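Local coordinates for oxetanocin-like protein (Pyrococcus furiosus, PDB 1XX7) that probably removes the phosphate from 2'-deoxyribonucleoside 5'-phosphates, as a metal-dependent, homodimeric nucleotidase of the HD-domain type, at residues A131-M136 with W155-D160; D135-A140 with E175-L180; F47-L52 with E66-I71; Y43-I48 with Q126-A131. All blocks are in the same frame, centred on the assembly; numbering follows the deposited sequence.

In the fold
Three of the four contacts lie on helix 123-145. Going along it, interaction 4 (126-131) meets helix 38-58, interaction 1 (131-136) meets helix 157-161, and interaction 2 (135-140) meets helix 171-179. Interaction 3 ties helix 38-58 to helix 65-74, its centre about 6 Å from that of interaction 4. Interactions 1 and 2 are about 8 Å apart between centres, interactions 2 and 3 the farthest apart at about 19 Å. In chain order, 4 and then 3 start from helix 38-58, and 1 and 2 follow from helix 123-145. In this all-helical HD domain, interactions 4 and 1 sit beside the nickel held by H41, H75, D76 and D132; 2 and 3 extend the packing outward.

Interaction 1: A131-M136 with W155-D160; sequences ADKLDM and WNALED. With NI (nickel (II) ion), chain G.
K133 and D160 set their side chains across each other at about a right angle, joining the metal-bearing helix 123-145 of this HD domain to the short helix 157-161. The lysine chain runs extended until its last torsion, where it bends (chi4 -41°) and brings NZ to 3.5 Å from D160 OD2. That is a salt bridge, but its hydrogen bond is weak, so the pair is held loosely.

Deeper in, A157 points its methyl at helix 123-145, where M136 and K133 come up to it. M136 reaches it with the end of its chain: extended through the first two torsions, it turns at chi3 (77°) and lays CE 3.9 Å from A157 CB. K133 CG comes less close to the same methyl, at 4.4 Å. L161 adds further packing against K133 and L134.

D132, one residue before K133, takes no part in this packing; its carboxylate goes to the bound nickel ion, where H41, H75 and D76 complete the protein ligands. Of its two carboxylate oxygens one bonds the metal: D132 OD1 stands 2.0 Å from the nickel, and OD2 stays 3.5 Å from it.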
loop_
_atom_site.group_PDB
_atom_site.type_symbol
_atom_site.label_atom_id
_atom_site.label_comp_id
_atom_site.label_asym_id
_atom_site.label_seq_id
_atom_site.Cartn_x
_atom_site.Cartn_y
_atom_site.Cartn_z
ATOM N N ALA A 131 -4.776 4.713 -28.490
ATOM C CA ALA A 131 -4.904 5.359 -27.170
ATOM C C ALA A 131 -4.456 4.425 -26.047
ATOM O O ALA A 131 -3.835 4.824 -25.100
ATOM C CB ALA A 131 -6.372 5.797 -26.944
ATOM N N ASP A 132 -4.842 3.173 -26.169
ATOM C CA ASP A 132 -4.510 2.157 -25.205
ATOM C C ASP A 132 -2.984 1.935 -25.035
ATOM O O ASP A 132 -2.445 1.876 -23.909
ATOM C CB ASP A 132 -5.197 0.884 -25.647
ATOM C CG ASP A 132 -5.032 -0.220 -24.654
ATOM O OD1 ASP A 132 -5.600 -0.142 -23.571
ATOM O OD2 ASP A 132 -4.306 -1.167 -24.943
ATOM N N LYS A 133 -2.311 1.831 -26.178
ATOM C CA LYS A 133 -0.868 1.709 -26.232
ATOM C C LYS A 133 -0.168 2.944 -25.762
ATOM O O LYS A 133 0.859 2.853 -25.101
ATOM C CB LYS A 133 -0.448 1.327 -27.654
ATOM C CG LYS A 133 -0.832 -0.140 -27.964
ATOM C CD LYS A 133 -0.843 -0.442 -29.443
ATOM C CE LYS A 133 -1.171 -1.921 -29.706
ATOM N NZ LYS A 133 -0.457 -2.810 -28.711
ATOM N N LEU A 134 -0.712 4.112 -26.089
ATOM C CA LEU A 134 -0.146 5.379 -25.593
ATOM C C LEU A 134 -0.257 5.544 -24.079
ATOM O O LEU A 134 0.666 6.016 -23.459
ATOM C CB LEU A 134 -0.778 6.566 -26.292
ATOM C CG LEU A 134 -0.426 6.668 -27.787
ATOM C CD1 LEU A 134 -1.015 7.945 -28.335
ATOM C CD2 LEU A 134 1.061 6.609 -28.043
ATOM N N ASP A 135 -1.397 5.175 -23.499
ATOM C CA ASP A 135 -1.536 5.194 -22.063
ATOM C C ASP A 135 -0.426 4.321 -21.398
ATOM O O ASP A 135 0.229 4.764 -20.468
ATOM C CB ASP A 135 -2.894 4.668 -21.639
ATOM C CG ASP A 135 -2.985 4.476 -20.149
ATOM O OD1 ASP A 135 -2.964 5.486 -19.395
ATOM O OD2 ASP A 135 -3.040 3.311 -19.736
ATOM N N MET A 136 -0.235 3.111 -21.917
ATOM C CA MET A 136 0.780 2.150 -21.434
ATOM C C MET A 136 2.213 2.644 -21.503
ATOM O O MET A 136 2.950 2.491 -20.567
ATOM C CB MET A 136 0.678 0.822 -22.178
ATOM C CG MET A 136 1.435 -0.280 -21.469
ATOM S SD MET A 136 1.328 -1.931 -22.243
ATOM C CE MET A 136 2.517 -1.563 -23.585
ATOM N N TRP A 155 8.052 0.130 -24.275
ATOM C CA TRP A 155 8.225 1.063 -25.372
ATOM C C TRP A 155 8.180 0.409 -26.756
ATOM O O TRP A 155 8.048 1.100 -27.770
ATOM C CB TRP A 155 9.556 1.753 -25.188
ATOM C CG TRP A 155 9.599 2.554 -23.921
ATOM C CD1 TRP A 155 9.833 2.098 -22.637
ATOM C CD2 TRP A 155 9.408 3.965 -23.815
ATOM N NE1 TRP A 155 9.800 3.145 -21.756
ATOM C CE2 TRP A 155 9.540 4.303 -22.455
ATOM C CE3 TRP A 155 9.120 4.979 -24.743
ATOM C CZ2 TRP A 155 9.393 5.609 -22.004
ATOM C CZ3 TRP A 155 8.979 6.255 -24.299
ATOM C CH2 TRP A 155 9.111 6.568 -22.942
ATOM N N ASN A 156 8.300 -0.919 -26.801
ATOM C CA ASN A 156 8.244 -1.640 -28.063
ATOM C C ASN A 156 6.856 -1.516 -28.699
ATOM O O ASN A 156 6.696 -1.778 -29.897
ATOM C CB ASN A 156 8.637 -3.130 -27.882
ATOM C CG ASN A 156 10.109 -3.318 -27.488
ATOM O OD1 ASN A 156 10.953 -2.451 -27.746
ATOM N ND2 ASN A 156 10.420 -4.465 -26.867
ATOM N N ALA A 157 5.856 -1.113 -27.910
ATOM C CA ALA A 157 4.510 -0.908 -28.449
ATOM C C ALA A 157 4.446 0.286 -29.423
ATOM O O ALA A 157 3.544 0.333 -30.239
ATOM C CB ALA A 157 3.445 -0.768 -27.316
ATOM N N LEU A 158 5.388 1.226 -29.344
ATOM C CA LEU A 158 5.498 2.267 -30.375
ATOM C C LEU A 158 5.550 1.642 -31.782
ATOM O O LEU A 158 4.874 2.126 -32.703
ATOM C CB LEU A 158 6.727 3.139 -30.178
ATOM C CG LEU A 158 6.647 4.334 -29.251
ATOM C CD1 LEU A 158 8.044 4.948 -29.025
ATOM C CD2 LEU A 158 5.694 5.379 -29.795
ATOM N N GLU A 159 6.320 0.558 -31.934
ATOM C CA GLU A 159 6.461 -0.121 -33.228
ATOM C C GLU A 159 5.123 -0.633 -33.760
ATOM O O GLU A 159 4.919 -0.692 -34.961
ATOM C CB GLU A 159 7.424 -1.314 -33.125
ATOM C CG GLU A 159 8.841 -0.999 -32.610
ATOM C CD GLU A 159 9.614 -2.258 -32.131
ATOM O OE1 GLU A 159 8.980 -3.341 -31.963
ATOM O OE2 GLU A 159 10.858 -2.151 -31.913
ATOM N N ASP A 160 4.223 -1.026 -32.859
ATOM C CA ASP A 160 2.910 -1.575 -33.247
ATOM C C ASP A 160 1.934 -0.505 -33.826
ATOM O O ASP A 160 0.933 -0.847 -34.454
ATOM C CB ASP A 160 2.199 -2.242 -32.052
ATOM C CG ASP A 160 3.078 -3.215 -31.266
ATOM O OD1 ASP A 160 4.247 -3.501 -31.666
ATOM O OD2 ASP A 160 2.557 -3.690 -30.214
HETATM NI NI NI G . -6.525 -1.392 -22.277
#

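Interaction 2: D135-A140 with E175-L180; sequences DMIIQA and EEVRRL
Helix 123-145 and the C-terminal helix 171-179 come nearest at I138 and V177, whose CA atoms are 7.0 Å apart. The side chains between them are purely aliphatic. V177 points toward helix 123-145 and splits its two methyls between successive isoleucines. Its CG1 meets I137 CG2 at 3.8 Å, and its CG2 meets I138 CD1 at 4.0 Å and I138 CG1 at 4.1 Å. Each isoleucine crosses the valine at about a right angle, but they use different parts: I137 touches with its CG2 branch, I138 with the CG1-CD1 arm. For I137 the first torsion (chi1 -61°) leaves CG2 as the branch that touches V177.

L180, the last modelled residue, adds a looser contact at the edge, its CD1 4.5 Å from I138 CG1. In the all-helical HD domain the V177 and L180 packing lays the C-terminal helix against the helix that supplies the metal ligand D132, with the side chain of I137 about 12 Å from the nickel. The indole of W155 fills in beside the valine, packing on both I137 and L180.

The second subunit covers this region too, with its I13 on I138 and its I10 on V177 and L180. On another face of the same helical turn, D135 OD1 makes salt bridges to R44 and to K20 of the second subunit, while OD2 is hydrogen-bonded to ND1 of H41 and so probably helps to orient that metal ligand from the second shell.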
loop_
_atom_site.group_PDB
_atom_site.type_symbol
_atom_site.label_atom_id
_atom_site.label_comp_id
_atom_site.label_asym_id
_atom_site.label_seq_id
_atom_site.Cartn_x
_atom_site.Cartn_y
_atom_site.Cartn_z
ATOM N N ASP A 135 -1.397 5.175 -23.499
ATOM C CA ASP A 135 -1.536 5.194 -22.063
ATOM C C ASP A 135 -0.426 4.321 -21.398
ATOM O O ASP A 135 0.229 4.764 -20.468
ATOM C CB ASP A 135 -2.894 4.668 -21.639
ATOM C CG ASP A 135 -2.985 4.476 -20.149
ATOM O OD1 ASP A 135 -2.964 5.486 -19.395
ATOM O OD2 ASP A 135 -3.040 3.311 -19.736
ATOM N N MET A 136 -0.235 3.111 -21.917
ATOM C CA MET A 136 0.780 2.150 -21.434
ATOM C C MET A 136 2.213 2.644 -21.503
ATOM O O MET A 136 2.950 2.491 -20.567
ATOM C CB MET A 136 0.678 0.822 -22.178
ATOM C CG MET A 136 1.435 -0.280 -21.469
ATOM S SD MET A 136 1.328 -1.931 -22.243
ATOM C CE MET A 136 2.517 -1.563 -23.585
ATOM N N ILE A 137 2.585 3.248 -22.622
ATOM C CA ILE A 137 3.931 3.656 -22.859
ATOM C C ILE A 137 4.235 4.853 -22.012
ATOM O O ILE A 137 5.343 4.973 -21.463
ATOM C CB ILE A 137 4.187 4.042 -24.363
ATOM C CG1 ILE A 137 3.929 2.861 -25.293
ATOM C CG2 ILE A 137 5.644 4.499 -24.563
ATOM C CD1 ILE A 137 3.859 3.301 -26.737
ATOM N N ILE A 138 3.273 5.756 -21.923
ATOM C CA ILE A 138 3.435 6.940 -21.105
ATOM C C ILE A 138 3.449 6.564 -19.619
ATOM O O ILE A 138 4.217 7.138 -18.867
ATOM C CB ILE A 138 2.367 8.018 -21.409
ATOM C CG1 ILE A 138 2.539 8.568 -22.825
ATOM C CG2 ILE A 138 2.487 9.181 -20.425
ATOM C CD1 ILE A 138 1.299 9.397 -23.364
ATOM N N GLN A 139 2.623 5.589 -19.231
ATOM C CA GLN A 139 2.638 5.059 -17.877
ATOM C C GLN A 139 3.983 4.442 -17.522
ATOM O O GLN A 139 4.452 4.608 -16.406
ATOM C CB GLN A 139 1.510 4.044 -17.656
ATOM C CG GLN A 139 1.354 3.619 -16.171
ATOM C CD GLN A 139 1.055 4.800 -15.285
ATOM O OE1 GLN A 139 0.016 5.457 -15.447
ATOM N NE2 GLN A 139 1.979 5.113 -14.364
ATOM N N ALA A 140 4.623 3.795 -18.498
ATOM C CA ALA A 140 5.951 3.202 -18.315
ATOM C C ALA A 140 6.995 4.267 -18.030
ATOM O O ALA A 140 7.761 4.130 -17.065
ATOM C CB ALA A 140 6.347 2.331 -19.510
ATOM N N GLU A 175 5.660 11.300 -31.840
ATOM C CA GLU A 175 7.035 11.815 -31.722
ATOM C C GLU A 175 7.308 12.403 -30.315
ATOM O O GLU A 175 8.381 12.223 -29.790
ATOM C CB GLU A 175 7.344 12.856 -32.821
ATOM N N GLU A 176 6.335 13.110 -29.729
ATOM C CA GLU A 176 6.457 13.589 -28.347
ATOM C C GLU A 176 6.719 12.412 -27.415
ATOM O O GLU A 176 7.567 12.494 -26.531
ATOM C CB GLU A 176 5.197 14.330 -27.884
ATOM C CG GLU A 176 4.976 15.698 -28.488
ATOM C CD GLU A 176 3.564 16.257 -28.200
ATOM O OE1 GLU A 176 3.085 16.144 -27.058
ATOM O OE2 GLU A 176 2.929 16.830 -29.122
ATOM N N VAL A 177 6.005 11.309 -27.643
ATOM C CA VAL A 177 6.092 10.127 -26.782
ATOM C C VAL A 177 7.466 9.449 -26.930
ATOM O O VAL A 177 8.088 9.056 -25.927
ATOM C CB VAL A 177 4.898 9.136 -27.030
ATOM C CG1 VAL A 177 5.117 7.817 -26.342
ATOM C CG2 VAL A 177 3.602 9.751 -26.557
ATOM N N ARG A 178 7.933 9.335 -28.170
ATOM C CA ARG A 178 9.283 8.861 -28.453
ATOM C C ARG A 178 10.329 9.742 -27.745
ATOM O O ARG A 178 11.283 9.230 -27.173
ATOM C CB ARG A 178 9.539 8.812 -29.983
ATOM C CG ARG A 178 10.717 7.890 -30.381
ATOM C CD ARG A 178 10.760 7.551 -31.877
ATOM N NE ARG A 178 9.904 6.401 -32.237
ATOM C CZ ARG A 178 8.885 6.421 -33.116
ATOM N NH1 ARG A 178 8.558 7.534 -33.770
ATOM N NH2 ARG A 178 8.188 5.307 -33.349
ATOM N N ARG A 179 10.113 11.060 -27.763
ATOM C CA ARG A 179 11.028 12.043 -27.132
ATOM C C ARG A 179 11.218 11.869 -25.598
ATOM O O ARG A 179 12.182 12.388 -25.024
ATOM C CB ARG A 179 10.584 13.487 -27.451
ATOM C CG ARG A 179 11.401 14.154 -28.560
ATOM N N LEU A 180 10.308 11.150 -24.947
ATOM C CA LEU A 180 10.471 10.804 -23.532
ATOM C C LEU A 180 11.602 9.766 -23.412
ATOM O O LEU A 180 11.599 8.915 -22.531
ATOM C CB LEU A 180 9.149 10.267 -22.950
ATOM C CG LEU A 180 7.905 11.151 -23.111
ATOM C CD1 LEU A 180 6.647 10.382 -22.792
ATOM C CD2 LEU A 180 7.979 12.412 -22.279
#

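Interaction 3: F47-L52 with E66-I71; sequences FITLLL and EKALKI
T49 OG1 is hydrogen-bonded to the carbonyl O of V45, one turn back in its own helix, and this helps to set which way the threonine offers its methyl to A68. With OG1 beside the backbone N (chi1 -64°), CG2 is carried out toward helix 65-74. The two helices belong to the core of the HD domain: helix 38-58 supplies the metal ligand H41, and helix 65-74 runs directly into H75 and D76. They lie nearly antiparallel here, the short segments inclined at 161° with their axes 9.4 Å apart.

T49 CG2 sits against both the carbonyl O (3.8 Å) and CB (3.9 Å) of A68. The small alanine lets the threonine lie close to the helix backbone. L69 then reaches back across with a single branch. Its CD2 stands 4.1 Å from T49 CG2 and 4.2 Å from L50 CB, so the leucine methyl covers the step between two successive residues of the opposing helix.

Helix 123-145 closes over this packing, with A131 on T49 and V128 on I71. The second subunit reaches it as well: its Y110 packs on L50, and its E54 forms a salt bridge with K70. The same L69 methyl also comes up to the backbone, its CD2 4.1 Å from L50 N.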
loop_
_atom_site.group_PDB
_atom_site.type_symbol
_atom_site.label_atom_id
_atom_site.label_comp_id
_atom_site.label_asym_id
_atom_site.label_seq_id
_atom_site.Cartn_x
_atom_site.Cartn_y
_atom_site.Cartn_z
ATOM N N PHE A 47 -9.833 9.270 -22.004
ATOM C CA PHE A 47 -9.288 10.611 -22.141
ATOM C C PHE A 47 -8.429 10.813 -23.407
ATOM O O PHE A 47 -8.530 11.846 -24.078
ATOM C CB PHE A 47 -8.509 11.054 -20.890
ATOM C CG PHE A 47 -7.928 12.417 -21.013
ATOM C CD1 PHE A 47 -8.696 13.524 -20.796
ATOM C CD2 PHE A 47 -6.620 12.604 -21.424
ATOM C CE1 PHE A 47 -8.143 14.819 -20.953
ATOM C CE2 PHE A 47 -6.091 13.875 -21.558
ATOM C CZ PHE A 47 -6.856 14.980 -21.306
ATOM N N ILE A 48 -7.520 9.884 -23.667
ATOM C CA ILE A 48 -6.591 10.036 -24.766
ATOM C C ILE A 48 -7.372 9.918 -26.077
ATOM O O ILE A 48 -7.098 10.653 -27.027
ATOM C CB ILE A 48 -5.460 8.967 -24.732
ATOM C CG1 ILE A 48 -4.503 9.236 -23.577
ATOM C CG2 ILE A 48 -4.689 8.916 -26.093
ATOM C CD1 ILE A 48 -3.656 8.068 -23.218
ATOM N N THR A 49 -8.328 8.998 -26.106
ATOM C CA THR A 49 -9.207 8.802 -27.275
ATOM C C THR A 49 -9.909 10.123 -27.686
ATOM O O THR A 49 -9.919 10.489 -28.864
ATOM C CB THR A 49 -10.264 7.665 -27.018
ATOM O OG1 THR A 49 -9.606 6.412 -26.835
ATOM C CG2 THR A 49 -11.251 7.554 -28.179
ATOM N N LEU A 50 -10.496 10.804 -26.695
ATOM C CA LEU A 50 -11.091 12.119 -26.851
ATOM C C LEU A 50 -10.109 13.125 -27.424
ATOM O O LEU A 50 -10.398 13.785 -28.413
ATOM C CB LEU A 50 -11.591 12.611 -25.504
ATOM C CG LEU A 50 -12.282 13.979 -25.423
ATOM C CD1 LEU A 50 -13.491 14.007 -26.335
ATOM C CD2 LEU A 50 -12.707 14.215 -24.012
ATOM N N LEU A 51 -8.957 13.239 -26.783
ATOM C CA LEU A 51 -7.887 14.112 -27.225
ATOM C C LEU A 51 -7.443 13.813 -28.681
ATOM O O LEU A 51 -7.342 14.719 -29.512
ATOM C CB LEU A 51 -6.680 13.976 -26.277
ATOM C CG LEU A 51 -5.900 15.261 -26.063
ATOM C CD1 LEU A 51 -6.709 16.277 -25.162
ATOM C CD2 LEU A 51 -4.499 14.985 -25.472
ATOM N N LEU A 52 -7.179 12.546 -28.984
ATOM C CA LEU A 52 -6.750 12.180 -30.332
ATOM C C LEU A 52 -7.867 12.416 -31.362
ATOM O O LEU A 52 -7.605 12.969 -32.415
ATOM C CB LEU A 52 -6.223 10.744 -30.393
ATOM C CG LEU A 52 -5.010 10.343 -29.508
ATOM C CD1 LEU A 52 -4.814 8.850 -29.553
ATOM C CD2 LEU A 52 -3.763 11.004 -29.886
ATOM N N GLU A 66 -18.660 9.410 -30.629
ATOM C CA GLU A 66 -19.547 8.658 -29.788
ATOM C C GLU A 66 -19.140 7.210 -29.734
ATOM O O GLU A 66 -18.923 6.673 -28.621
ATOM C CB GLU A 66 -20.986 8.751 -30.286
ATOM C CG GLU A 66 -21.948 8.008 -29.439
ATOM C CD GLU A 66 -23.380 8.241 -29.786
ATOM O OE1 GLU A 66 -23.707 9.270 -30.408
ATOM O OE2 GLU A 66 -24.190 7.391 -29.413
ATOM N N LYS A 67 -19.033 6.565 -30.923
ATOM C CA LYS A 67 -18.556 5.184 -30.968
ATOM C C LYS A 67 -17.160 4.959 -30.353
ATOM O O LYS A 67 -16.952 3.981 -29.652
ATOM C CB LYS A 67 -18.569 4.664 -32.378
ATOM C CG LYS A 67 -18.013 3.224 -32.527
ATOM C CD LYS A 67 -17.970 2.824 -33.974
ATOM C CE LYS A 67 -19.303 2.301 -34.439
ATOM N NZ LYS A 67 -19.336 2.254 -35.935
ATOM N N ALA A 68 -16.222 5.844 -30.621
ATOM C CA ALA A 68 -14.880 5.701 -30.112
ATOM C C ALA A 68 -14.803 5.790 -28.561
ATOM O O ALA A 68 -14.053 5.041 -27.937
ATOM C CB ALA A 68 -13.962 6.690 -30.777
ATOM N N LEU A 69 -15.611 6.664 -27.957
ATOM C CA LEU A 69 -15.693 6.764 -26.506
ATOM C C LEU A 69 -16.397 5.567 -25.911
ATOM O O LEU A 69 -15.937 5.041 -24.868
ATOM C CB LEU A 69 -16.358 8.073 -26.052
ATOM C CG LEU A 69 -15.708 9.355 -26.567
ATOM C CD1 LEU A 69 -16.549 10.608 -26.149
ATOM C CD2 LEU A 69 -14.280 9.461 -26.107
ATOM N N LYS A 70 -17.455 5.063 -26.544
ATOM C CA LYS A 70 -18.072 3.839 -26.002
ATOM C C LYS A 70 -17.062 2.677 -26.002
ATOM O O LYS A 70 -16.988 1.908 -25.054
ATOM C CB LYS A 70 -19.297 3.404 -26.781
ATOM C CG LYS A 70 -20.522 4.263 -26.688
ATOM C CD LYS A 70 -21.618 3.666 -27.553
ATOM C CE LYS A 70 -22.871 4.493 -27.549
ATOM N NZ LYS A 70 -24.073 3.724 -28.079
ATOM N N ILE A 71 -16.283 2.569 -27.072
ATOM C CA ILE A 71 -15.309 1.477 -27.204
ATOM C C ILE A 71 -14.229 1.574 -26.127
ATOM O O ILE A 71 -13.869 0.581 -25.537
ATOM C CB ILE A 71 -14.632 1.470 -28.598
ATOM C CG1 ILE A 71 -15.642 1.106 -29.703
ATOM C CG2 ILE A 71 -13.404 0.526 -28.611
ATOM C CD1 ILE A 71 -15.140 1.417 -31.130
#

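Interaction 4: Y43-I48 with Q126-A131; sequences YRVAFI and QLVKIA
The flat groups in this contact are peptide carbonyls, and each is met by a methyl from the other helix. A131 CB lies 3.6 Å from V45 O, while I48 CD1 lies 3.8 Å from A131 O. The latter oxygen also accepts the helical bond from D135 N, so the I48 methyl rests against a carbonyl that is already paired.

A131 is the small residue that brings the backbones together, its CA only 5.3 Å from that of V45. Its methyl points at helix 38-58 and is touched by I48 CG2 at 3.6 Å and by V45 CG1 at 4.1 Å. I48 aims its CG2 branch at the alanine, with CG1 turned beside the backbone N (chi1 -71°). V45 uses the same CG1 on V128 CG1, 4.1 Å away, the two valines crossing at about a right angle.

In the HD domain these helices bring two metal ligands together: H41 lies one turn before V45, and D132 directly follows A131. The short segments cross at 125° with axes 8.9 Å apart, and the V45 side chain, about 5 Å from the nickel, packs on both H75 and D132. On the flank of helix 38-58, R44 extends past the contact to salt-bridge E142 through NH1, which also bonds the carbonyl O of I13 of the second subunit. I13 of that subunit packs on I48 as well.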
loop_
_atom_site.group_PDB
_atom_site.type_symbol
_atom_site.label_atom_id
_atom_site.label_comp_id
_atom_site.label_asym_id
_atom_site.label_seq_id
_atom_site.Cartn_x
_atom_site.Cartn_y
_atom_site.Cartn_z
ATOM N N TYR A 43 -9.773 4.794 -17.767
ATOM C CA TYR A 43 -10.034 6.221 -17.697
ATOM C C TYR A 43 -9.157 7.039 -18.646
ATOM O O TYR A 43 -9.676 7.900 -19.409
ATOM C CB TYR A 43 -9.852 6.800 -16.284
ATOM C CG TYR A 43 -9.954 8.284 -16.386
ATOM C CD1 TYR A 43 -11.194 8.882 -16.654
ATOM C CD2 TYR A 43 -8.854 9.067 -16.373
ATOM C CE1 TYR A 43 -11.305 10.243 -16.845
ATOM C CE2 TYR A 43 -8.952 10.456 -16.570
ATOM C CZ TYR A 43 -10.200 11.015 -16.805
ATOM O OH TYR A 43 -10.348 12.350 -17.024
ATOM N N ARG A 44 -7.832 6.860 -18.561
ATOM C CA ARG A 44 -6.928 7.680 -19.405
ATOM C C ARG A 44 -6.978 7.276 -20.879
ATOM O O ARG A 44 -6.757 8.123 -21.768
ATOM C CB ARG A 44 -5.487 7.741 -18.906
ATOM C CG ARG A 44 -4.775 8.958 -19.467
ATOM C CD ARG A 44 -3.483 9.298 -18.812
ATOM N NE ARG A 44 -2.495 8.261 -19.032
ATOM C CZ ARG A 44 -1.235 8.312 -18.616
ATOM N NH1 ARG A 44 -0.759 9.404 -18.034
ATOM N NH2 ARG A 44 -0.439 7.284 -18.843
ATOM N N VAL A 45 -7.287 6.016 -21.145
ATOM C CA VAL A 45 -7.540 5.568 -22.533
ATOM C C VAL A 45 -8.747 6.372 -23.156
ATOM O O VAL A 45 -8.646 6.847 -24.297
ATOM C CB VAL A 45 -7.783 4.021 -22.631
ATOM C CG1 VAL A 45 -8.251 3.607 -24.028
ATOM C CG2 VAL A 45 -6.523 3.271 -22.287
ATOM N N ALA A 46 -9.853 6.491 -22.391
ATOM C CA ALA A 46 -11.006 7.295 -22.779
ATOM C C ALA A 46 -10.592 8.731 -22.982
ATOM O O ALA A 46 -10.896 9.325 -24.046
ATOM C CB ALA A 46 -12.128 7.200 -21.752
ATOM N N PHE A 47 -9.833 9.270 -22.004
ATOM C CA PHE A 47 -9.288 10.611 -22.141
ATOM C C PHE A 47 -8.429 10.813 -23.407
ATOM O O PHE A 47 -8.530 11.846 -24.078
ATOM C CB PHE A 47 -8.509 11.054 -20.890
ATOM C CG PHE A 47 -7.928 12.417 -21.013
ATOM C CD1 PHE A 47 -8.696 13.524 -20.796
ATOM C CD2 PHE A 47 -6.620 12.604 -21.424
ATOM C CE1 PHE A 47 -8.143 14.819 -20.953
ATOM C CE2 PHE A 47 -6.091 13.875 -21.558
ATOM C CZ PHE A 47 -6.856 14.980 -21.306
ATOM N N ILE A 48 -7.520 9.884 -23.667
ATOM C CA ILE A 48 -6.591 10.036 -24.766
ATOM C C ILE A 48 -7.372 9.918 -26.077
ATOM O O ILE A 48 -7.098 10.653 -27.027
ATOM C CB ILE A 48 -5.460 8.967 -24.732
ATOM C CG1 ILE A 48 -4.503 9.236 -23.577
ATOM C CG2 ILE A 48 -4.689 8.916 -26.093
ATOM C CD1 ILE A 48 -3.656 8.068 -23.218
ATOM N N GLN A 126 -9.042 1.375 -34.534
ATOM C CA GLN A 126 -7.639 1.768 -34.583
ATOM C C GLN A 126 -7.321 2.887 -33.615
ATOM O O GLN A 126 -6.239 2.898 -32.987
ATOM C CB GLN A 126 -7.269 2.298 -35.963
ATOM C CG GLN A 126 -7.329 1.321 -37.103
ATOM C CD GLN A 126 -7.028 2.041 -38.414
ATOM O OE1 GLN A 126 -6.015 2.730 -38.531
ATOM N NE2 GLN A 126 -7.887 1.873 -39.385
ATOM N N LEU A 127 -8.216 3.874 -33.562
ATOM C CA LEU A 127 -8.050 5.011 -32.656
ATOM C C LEU A 127 -7.917 4.581 -31.160
ATOM O O LEU A 127 -7.073 5.094 -30.449
ATOM C CB LEU A 127 -9.194 6.032 -32.813
ATOM C CG LEU A 127 -9.139 7.232 -31.837
ATOM C CD1 LEU A 127 -7.844 7.984 -31.913
ATOM C CD2 LEU A 127 -10.309 8.183 -32.095
ATOM N N VAL A 128 -8.773 3.670 -30.716
ATOM C CA VAL A 128 -8.765 3.244 -29.331
ATOM C C VAL A 128 -7.573 2.329 -29.053
ATOM O O VAL A 128 -7.008 2.391 -27.966
ATOM C CB VAL A 128 -10.091 2.572 -28.916
ATOM C CG1 VAL A 128 -10.031 2.191 -27.460
ATOM C CG2 VAL A 128 -11.272 3.526 -29.129
ATOM N N LYS A 129 -7.184 1.505 -30.026
ATOM C CA LYS A 129 -5.930 0.756 -29.929
ATOM C C LYS A 129 -4.683 1.642 -29.777
ATOM O O LYS A 129 -3.757 1.359 -28.977
ATOM C CB LYS A 129 -5.765 -0.188 -31.146
ATOM C CG LYS A 129 -4.670 -1.283 -30.966
ATOM C CD LYS A 129 -5.048 -2.403 -29.959
ATOM C CE LYS A 129 -5.908 -3.483 -30.652
ATOM N NZ LYS A 129 -6.429 -4.613 -29.804
ATOM N N ILE A 130 -4.654 2.730 -30.523
ATOM C CA ILE A 130 -3.598 3.695 -30.367
ATOM C C ILE A 130 -3.607 4.320 -28.964
ATOM O O ILE A 130 -2.580 4.453 -28.350
ATOM C CB ILE A 130 -3.665 4.768 -31.459
ATOM C CG1 ILE A 130 -3.201 4.155 -32.777
ATOM C CG2 ILE A 130 -2.718 5.947 -31.129
ATOM C CD1 ILE A 130 -3.532 5.012 -33.978
ATOM N N ALA A 131 -4.776 4.713 -28.490
ATOM C CA ALA A 131 -4.904 5.359 -27.170
ATOM C C ALA A 131 -4.456 4.425 -26.047
ATOM O O ALA A 131 -3.835 4.824 -25.100
ATOM C CB ALA A 131 -6.372 5.797 -26.944
#